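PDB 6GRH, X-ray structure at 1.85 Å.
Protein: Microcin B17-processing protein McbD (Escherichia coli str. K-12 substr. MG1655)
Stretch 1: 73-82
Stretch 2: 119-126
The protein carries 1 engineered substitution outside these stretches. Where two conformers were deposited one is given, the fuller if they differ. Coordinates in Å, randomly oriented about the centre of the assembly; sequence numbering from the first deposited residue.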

# COMPACT_ATOMS: atom_id res chain seq x y z
N GLN E 73 33.84 -2.76 49.16
CA GLN E 73 34.88 -1.82 49.52
C GLN E 73 36.00 -2.61 50.20
O GLN E 73 35.75 -3.29 51.18
CB GLN E 73 34.30 -0.76 50.46
CG GLN E 73 34.91 0.61 50.27
CD GLN E 73 34.23 1.66 51.11
OE1 GLN E 73 33.14 2.12 50.78
NE2 GLN E 73 34.88 2.08 52.17
N LYS E 74 37.21 -2.52 49.65
CA LYS E 74 38.36 -3.28 50.12
C LYS E 74 39.63 -2.49 49.85
O LYS E 74 39.65 -1.62 48.97
CB LYS E 74 38.47 -4.63 49.39
CG LYS E 74 37.26 -5.54 49.49
CD LYS E 74 37.61 -6.94 49.01
CE LYS E 74 36.39 -7.83 48.92
NZ LYS E 74 36.64 -9.02 48.07
N THR E 75 40.70 -2.82 50.58
CA THR E 75 42.03 -2.29 50.29
C THR E 75 42.58 -3.03 49.08
O THR E 75 42.08 -4.10 48.71
CB THR E 75 43.04 -2.51 51.45
OG1 THR E 75 43.37 -3.90 51.54
CG2 THR E 75 42.49 -2.02 52.78
N LEU E 76 43.63 -2.48 48.49
CA LEU E 76 44.25 -3.11 47.34
C LEU E 76 44.70 -4.55 47.65
O LEU E 76 44.41 -5.46 46.87
CB LEU E 76 45.41 -2.26 46.81
CG LEU E 76 45.07 -0.89 46.21
CD1 LEU E 76 46.34 -0.17 45.77
CD2 LEU E 76 44.11 -0.99 45.02
N TYR E 77 45.34 -4.76 48.80
CA TYR E 77 45.86 -6.09 49.18
C TYR E 77 44.80 -7.09 49.66
O TYR E 77 45.09 -8.27 49.73
CB TYR E 77 46.99 -5.98 50.22
CG TYR E 77 48.31 -5.53 49.64
CD1 TYR E 77 48.56 -4.18 49.39
CD2 TYR E 77 49.33 -6.45 49.35
CE1 TYR E 77 49.76 -3.75 48.86
CE2 TYR E 77 50.54 -6.04 48.81
CZ TYR E 77 50.75 -4.69 48.57
OH TYR E 77 51.95 -4.25 48.05
N GLU E 78 43.61 -6.62 50.00
CA GLU E 78 42.45 -7.52 50.24
C GLU E 78 41.80 -7.96 48.92
O GLU E 78 41.22 -9.05 48.82
CB GLU E 78 41.40 -6.82 51.11
CG GLU E 78 41.82 -6.72 52.58
CD GLU E 78 41.25 -5.51 53.29
OE1 GLU E 78 40.26 -4.90 52.81
OE2 GLU E 78 41.82 -5.15 54.34
N MET E 79 41.95 -7.12 47.91
CA MET E 79 41.16 -7.14 46.68
C MET E 79 41.75 -8.04 45.59
O MET E 79 41.03 -8.50 44.71
CB MET E 79 41.10 -5.67 46.21
CG MET E 79 40.24 -5.30 45.06
SD MET E 79 40.65 -3.65 44.45
CE MET E 79 40.30 -2.65 45.88
N MET E 80 43.06 -8.25 45.64
CA MET E 80 43.79 -8.95 44.59
C MET E 80 45.05 -9.57 45.16
O MET E 80 45.38 -9.30 46.32
CB MET E 80 44.14 -7.96 43.46
CG MET E 80 45.10 -6.84 43.83
SD MET E 80 45.22 -5.55 42.56
CE MET E 80 43.73 -4.59 42.86
N PRO E 81 45.76 -10.40 44.37
CA PRO E 81 47.08 -10.89 44.79
C PRO E 81 48.12 -9.79 45.04
O PRO E 81 48.01 -8.69 44.49
CB PRO E 81 47.52 -11.79 43.62
CG PRO E 81 46.24 -12.29 43.06
CD PRO E 81 45.27 -11.14 43.19
N PRO E 82 49.16 -10.10 45.83
CA PRO E 82 50.08 -9.06 46.31
C PRO E 82 50.88 -8.30 45.24
O PRO E 82 51.10 -7.10 45.39
CB PRO E 82 51.02 -9.81 47.26
CG PRO E 82 50.88 -11.25 46.89
CD PRO E 82 49.48 -11.41 46.41
N LEU E 119 43.40 -16.20 34.19
CA LEU E 119 41.96 -16.21 34.51
C LEU E 119 41.65 -16.20 36.02
O LEU E 119 40.51 -16.45 36.40
CB LEU E 119 41.23 -17.37 33.80
CG LEU E 119 41.50 -17.48 32.30
CD1 LEU E 119 40.63 -18.59 31.71
CD2 LEU E 119 41.26 -16.15 31.59
N GLU E 120 42.63 -15.83 36.84
CA GLU E 120 42.43 -15.74 38.28
C GLU E 120 41.46 -14.58 38.58
O GLU E 120 41.68 -13.44 38.18
CB GLU E 120 43.76 -15.54 39.02
CG GLU E 120 43.62 -15.17 40.50
CD GLU E 120 44.92 -15.21 41.29
OE1 GLU E 120 46.02 -15.20 40.70
OE2 GLU E 120 44.83 -15.24 42.53
N GLN E 121 40.39 -14.91 39.29
CA GLN E 121 39.37 -13.95 39.64
C GLN E 121 39.85 -13.04 40.75
O GLN E 121 40.53 -13.48 41.67
CB GLN E 121 38.10 -14.65 40.08
CG GLN E 121 37.48 -15.49 38.97
CD GLN E 121 36.12 -15.99 39.36
OE1 GLN E 121 35.19 -15.21 39.49
NE2 GLN E 121 35.99 -17.30 39.57
N GLN E 122 39.50 -11.77 40.65
CA GLN E 122 39.85 -10.78 41.68
C GLN E 122 38.93 -9.56 41.55
O GLN E 122 37.90 -9.61 40.88
CB GLN E 122 41.33 -10.41 41.54
CG GLN E 122 41.69 -9.74 40.24
CD GLN E 122 43.04 -9.08 40.32
OE1 GLN E 122 44.06 -9.75 40.30
NE2 GLN E 122 43.06 -7.74 40.41
N GLU E 123 39.30 -8.48 42.22
CA GLU E 123 38.68 -7.19 42.00
C GLU E 123 39.73 -6.14 41.70
O GLU E 123 40.92 -6.31 42.01
CB GLU E 123 37.83 -6.81 43.22
CG GLU E 123 36.58 -7.64 43.36
CD GLU E 123 35.91 -7.51 44.70
OE1 GLU E 123 36.59 -7.64 45.74
OE2 GLU E 123 34.68 -7.29 44.74
N ILE E 124 39.29 -5.07 41.07
CA ILE E 124 40.12 -3.91 40.83
C ILE E 124 39.36 -2.67 41.28
O ILE E 124 38.14 -2.76 41.53
CB ILE E 124 40.57 -3.83 39.35
CG1 ILE E 124 39.37 -3.73 38.41
CG2 ILE E 124 41.43 -5.04 39.00
CD1 ILE E 124 39.79 -3.55 36.96
N PRO E 125 40.06 -1.53 41.43
CA PRO E 125 39.36 -0.33 41.88
C PRO E 125 38.34 0.17 40.89
O PRO E 125 38.66 0.36 39.72
CB PRO E 125 40.49 0.69 42.05
CG PRO E 125 41.66 -0.14 42.40
CD PRO E 125 41.53 -1.33 41.50
N ALA E 126 37.14 0.40 41.39
CA ALA E 126 36.03 0.90 40.59
C ALA E 126 36.30 2.30 40.03
O ALA E 126 35.81 2.63 38.93
CB ALA E 126 34.76 0.92 41.42

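The apolar centre of this contact gathers around the puckered ring of Pro125 (C-gamma exo), near the end of the strand 121-125. Three side chains from the other stretch reach it: Leu76 CD2 lies 3.7 Å from Pro125 CG, Met79 SD 3.9 Å from Pro125 CD, and Met80 CE 4.2 Å from that same Pro125 CD. Leu76 leaves its backbone sideways to the strand, yet its m,t rotamer carries the methyl end inward. The ends of the two methionines, SD of Met79 and CE of Met80, thus converge on one ring carbon; Met79 SD also rests 3.6 Å from Ile124 C, so the sulfur packs on backbone as well as on ring. Ile124 itself points its CA-to-CB bond away and offers little more than its main chain.

Next to this apolar cluster, the short helix 76-79 meets the strand through its last residue, Met79. Glu123 N donates to Met79 O at 3.0 Å with an angle of 161°, the one backbone hydrogen bond between the stretches. It holds the chains close, with Met79 CA and Glu123 CA 5.3 Å apart, and beside it the side chains touch, Met79 CG to Glu123 CB at 3.4 Å.

Gln122 points its CA-to-CB bond toward the other stretch, and its NE2 lies against Met80, 3.2 Å from Met80 CB. That amide nitrogen is not left unpaired: Gln122 NE2 donates to Glu123 O at 3.0 Å, within its own strand.

At the polar edge, Lys74 extends to place NZ 2.7 Å from Glu123 OE1, a salt bridge with a hydrogen bond inside it, while Glu123 OE2 is satisfied elsewhere in the structure. Farther along, Pro81 CG packs 3.3 Å from Glu120 OE2. The rule is economical: Glu123 serves with backbone, CB and carboxylate together.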